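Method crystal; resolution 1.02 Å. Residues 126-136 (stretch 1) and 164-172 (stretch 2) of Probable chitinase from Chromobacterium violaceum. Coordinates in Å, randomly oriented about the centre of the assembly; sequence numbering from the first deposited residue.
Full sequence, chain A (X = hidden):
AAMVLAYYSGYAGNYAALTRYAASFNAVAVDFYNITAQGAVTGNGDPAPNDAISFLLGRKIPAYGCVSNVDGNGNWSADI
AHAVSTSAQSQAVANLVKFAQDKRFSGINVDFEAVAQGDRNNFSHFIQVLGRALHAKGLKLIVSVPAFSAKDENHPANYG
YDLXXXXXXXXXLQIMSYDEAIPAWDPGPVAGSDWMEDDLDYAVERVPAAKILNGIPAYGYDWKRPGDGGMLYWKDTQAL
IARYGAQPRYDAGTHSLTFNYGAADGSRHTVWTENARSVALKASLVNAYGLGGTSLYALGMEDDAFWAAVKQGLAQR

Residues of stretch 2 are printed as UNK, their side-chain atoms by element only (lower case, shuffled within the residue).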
# COMPACT_ATOMS: atom_id res chain seq x y z
N PHE A 126 2.44 0.77 20.63
CA PHE A 126 2.50 2.10 20.01
C PHE A 126 1.22 2.40 19.25
O PHE A 126 0.65 3.49 19.39
CB PHE A 126 3.72 2.17 19.10
CG PHE A 126 3.72 3.35 18.14
CD1 PHE A 126 3.75 4.65 18.59
CD2 PHE A 126 3.70 3.14 16.77
CE1 PHE A 126 3.75 5.71 17.69
CE2 PHE A 126 3.70 4.19 15.88
CZ PHE A 126 3.73 5.46 16.33
N ILE A 127 0.75 1.45 18.45
CA ILE A 127 -0.46 1.65 17.66
C ILE A 127 -1.69 1.76 18.56
O ILE A 127 -2.59 2.56 18.28
CB ILE A 127 -0.55 0.53 16.60
CG1 ILE A 127 0.57 0.70 15.56
CG2 ILE A 127 -1.93 0.50 15.95
CD1 ILE A 127 0.62 2.04 14.86
N GLN A 128 -1.75 1.01 19.65
CA GLN A 128 -2.84 1.16 20.61
C GLN A 128 -2.90 2.58 21.17
O GLN A 128 -3.96 3.21 21.23
CB GLN A 128 -2.67 0.15 21.75
CG GLN A 128 -2.95 -1.28 21.35
CD GLN A 128 -2.46 -2.29 22.38
OE1 GLN A 128 -1.71 -1.96 23.31
NE2 GLN A 128 -2.85 -3.54 22.21
N VAL A 129 -1.75 3.07 21.64
CA VAL A 129 -1.69 4.40 22.24
C VAL A 129 -2.00 5.46 21.20
O VAL A 129 -2.75 6.41 21.46
CB VAL A 129 -0.32 4.61 22.90
CG1 VAL A 129 -0.15 6.03 23.41
CG2 VAL A 129 -0.11 3.61 24.02
N LEU A 130 -1.44 5.32 20.00
CA LEU A 130 -1.65 6.28 18.93
C LEU A 130 -3.11 6.31 18.52
O LEU A 130 -3.69 7.39 18.32
CB LEU A 130 -0.74 5.94 17.75
CG LEU A 130 -0.89 6.85 16.54
CD1 LEU A 130 -0.56 8.29 16.85
CD2 LEU A 130 -0.07 6.32 15.37
N GLY A 131 -3.73 5.14 18.37
CA GLY A 131 -5.13 5.11 18.00
C GLY A 131 -6.01 5.82 19.01
O GLY A 131 -6.89 6.61 18.66
N ARG A 132 -5.77 5.58 20.30
CA ARG A 132 -6.56 6.26 21.32
C ARG A 132 -6.35 7.77 21.26
O ARG A 132 -7.30 8.54 21.39
CB ARG A 132 -6.23 5.71 22.70
CG ARG A 132 -6.85 4.34 23.01
CD ARG A 132 -6.70 3.97 24.48
NE ARG A 132 -5.32 3.68 24.85
CZ ARG A 132 -4.74 2.48 24.74
NH1 ARG A 132 -5.41 1.44 24.26
NH2 ARG A 132 -3.48 2.33 25.11
N ALA A 133 -5.11 8.21 21.04
CA ALA A 133 -4.81 9.64 21.00
C ALA A 133 -5.46 10.31 19.80
O ALA A 133 -6.01 11.41 19.92
CB ALA A 133 -3.30 9.87 21.02
N LEU A 134 -5.41 9.66 18.63
CA LEU A 134 -6.08 10.21 17.45
C LEU A 134 -7.60 10.23 17.64
O LEU A 134 -8.26 11.23 17.33
CB LEU A 134 -5.67 9.39 16.22
CG LEU A 134 -4.24 9.63 15.75
CD1 LEU A 134 -3.83 8.53 14.81
CD2 LEU A 134 -4.10 10.97 15.07
N HIS A 135 -8.16 9.15 18.18
CA HIS A 135 -9.59 9.08 18.37
C HIS A 135 -10.07 10.16 19.33
O HIS A 135 -11.16 10.71 19.15
CB HIS A 135 -9.98 7.68 18.84
CG HIS A 135 -9.75 6.64 17.80
ND1 HIS A 135 -9.64 5.30 18.07
CD2 HIS A 135 -9.56 6.78 16.47
CE1 HIS A 135 -9.42 4.64 16.95
NE2 HIS A 135 -9.39 5.52 15.96
N ALA A 136 -9.26 10.49 20.35
CA ALA A 136 -9.63 11.53 21.30
C ALA A 136 -9.75 12.89 20.64
O ALA A 136 -10.37 13.78 21.21
CB ALA A 136 -8.58 11.60 22.41
N UNK A 164 -4.24 -9.04 14.81
CA UNK A 164 -5.32 -8.96 15.79
C UNK A 164 -5.18 -7.72 16.66
O UNK A 164 -6.14 -6.96 16.85
c UNK A 164 -5.35 -10.23 16.64
c UNK A 164 -6.61 -10.41 17.47
c UNK A 164 -6.65 -11.76 18.19
n UNK A 164 -9.25 -12.69 17.52
n UNK A 164 -8.34 -14.32 16.18
c UNK A 164 -8.18 -13.30 17.00
n UNK A 164 -6.95 -12.89 17.31
N UNK A 165 -3.98 -7.47 17.19
CA UNK A 165 -3.77 -6.31 18.06
C UNK A 165 -3.86 -5.01 17.27
O UNK A 165 -4.49 -4.03 17.71
c UNK A 165 -2.42 -6.41 18.77
N UNK A 166 -3.23 -4.96 16.10
CA UNK A 166 -3.21 -3.73 15.33
C UNK A 166 -4.61 -3.36 14.87
O UNK A 166 -5.00 -2.19 14.90
c UNK A 166 -0.79 -4.15 14.43
c UNK A 166 -0.17 -2.90 15.05
c UNK A 166 0.01 -4.56 13.19
c UNK A 166 -2.28 -3.91 14.12
N UNK A 167 -5.36 -4.37 14.42
CA UNK A 167 -6.69 -4.12 13.91
C UNK A 167 -7.66 -3.68 14.97
O UNK A 167 -8.63 -2.98 14.67
N UNK A 168 -7.46 -4.11 16.22
CA UNK A 168 -8.33 -3.66 17.29
C UNK A 168 -8.12 -2.18 17.61
O UNK A 168 -9.05 -1.52 18.08
c UNK A 168 -8.10 -4.50 18.54
N UNK A 169 -6.94 -1.65 17.33
CA UNK A 169 -6.61 -0.28 17.67
C UNK A 169 -6.85 0.70 16.54
O UNK A 169 -7.24 1.85 16.78
c UNK A 169 -5.13 -0.21 18.07
N UNK A 170 -6.61 0.30 15.31
CA UNK A 170 -6.70 1.19 14.17
C UNK A 170 -8.11 1.21 13.59
O UNK A 170 -8.92 0.32 13.83
c UNK A 170 -5.70 0.73 13.12
N UNK A 171 -8.40 2.27 12.83
CA UNK A 171 -9.63 2.32 12.05
C UNK A 171 -9.55 1.40 10.85
O UNK A 171 -10.56 0.76 10.49
o UNK A 171 -9.21 5.24 13.29
c UNK A 171 -9.93 3.75 11.61
o UNK A 171 -11.34 4.67 13.22
c UNK A 171 -10.18 4.64 12.78
N UNK A 172 -8.38 1.29 10.22
CA UNK A 172 -8.17 0.40 9.10
C UNK A 172 -6.76 -0.15 9.14
O UNK A 172 -5.82 0.55 9.53
c UNK A 172 -11.15 3.60 7.54
c UNK A 172 -10.66 0.96 6.89
c UNK A 172 -11.89 1.50 6.61
o UNK A 172 -13.36 3.39 6.66
c UNK A 172 -9.93 3.06 7.81
c UNK A 172 -9.65 1.72 7.49
c UNK A 172 -8.30 1.12 7.76
c UNK A 172 -12.14 2.82 6.93
O HOH W 1 -5.11 -3.76 20.33

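Position 164 carries seven side-chain atoms: three carbons in a row, a nitrogen, then a carbon bearing two more nitrogens. They are out of reach of stretch 1 and take no part in the contact. The terminal group is a guanidinium, so the residue is arginine, R164.

Position 165 has a single side-chain carbon, its CB, which lies 4.5 Å from NE2 of Q128, a loose approach. One carbon identifies alanine, A165. Its backbone matters more: water 1 accepts a hydrogen bond from Q128 NE2 (2.9 Å) and donates one to A165 O (2.7 Å), bridging the two helices.

Position 166 shows four carbons, forked at the second. Its CA-to-CB bond points sideways, but the end of the chain comes nearer, and one terminal carbon lies 3.7 Å from I127 CG1. With four carbons, a fork at CB would give isoleucine; a fork one atom further out means leucine. L166 has chi1 near -64° (m) and chi2 near 170° (t), and the carbon packed against I127 is its CD2.

Position 167 has no side-chain atoms at all and touches nothing on stretch 1; a CB built there in ideal geometry would point away and find no atom of that stretch within 5.5 Å. The residue is therefore glycine, G167.

Position 168 again holds one carbon, which points sideways and makes no contact with stretch 1. It is alanine, A168.

Position 169 also has one carbon, but this one points toward the partner helix. This CB sits 3.7 Å from CA of Q128 and 3.8 Å from O of I127, with I127 CG2 at 3.9 Å from the same CB. The residue is alanine, A169, and its CA is 5.0 Å from that of Q128, the nearest pairing of the two backbones.

Position 170 is the last of the one-carbon residues, and its CB points away from stretch 1. It is alanine, A170. Its psi of 160° makes it the first residue to leave helical geometry, although its N still bonds to O of L166 at 3.0 Å.

Position 171 has two carbons, the second carrying two oxygens, one of which lies 2.7 Å from H135 NE2. A carboxylate one carbon beyond CB means aspartate, D171. The oxygen is OD2, which accepts a hydrogen bond from H135 NE2 with an N-H...O angle of 167°. It lies near the imidazole plane, at the ring edge, as a nearly linear bond from a ring nitrogen requires.

Position 172 shows one carbon, then a six-carbon ring bearing an oxygen, all out of reach of stretch 1. This is tyrosine, Y172, and it lies in a strand.

The contact joins two nearly parallel helices, 7° between their directions and 8.7 Å apart at closest approach. Small residues permit this spacing: A169 presents only a methyl to Q128, while an ideal CB on G131 would fall 2.7 Å from A169 O, a clash. I127 and L166 add apolar packing, and the H135 to D171 bond ties the helix to the segment following its partner.

Stretch 2, residues 164-172: RALGAAADY
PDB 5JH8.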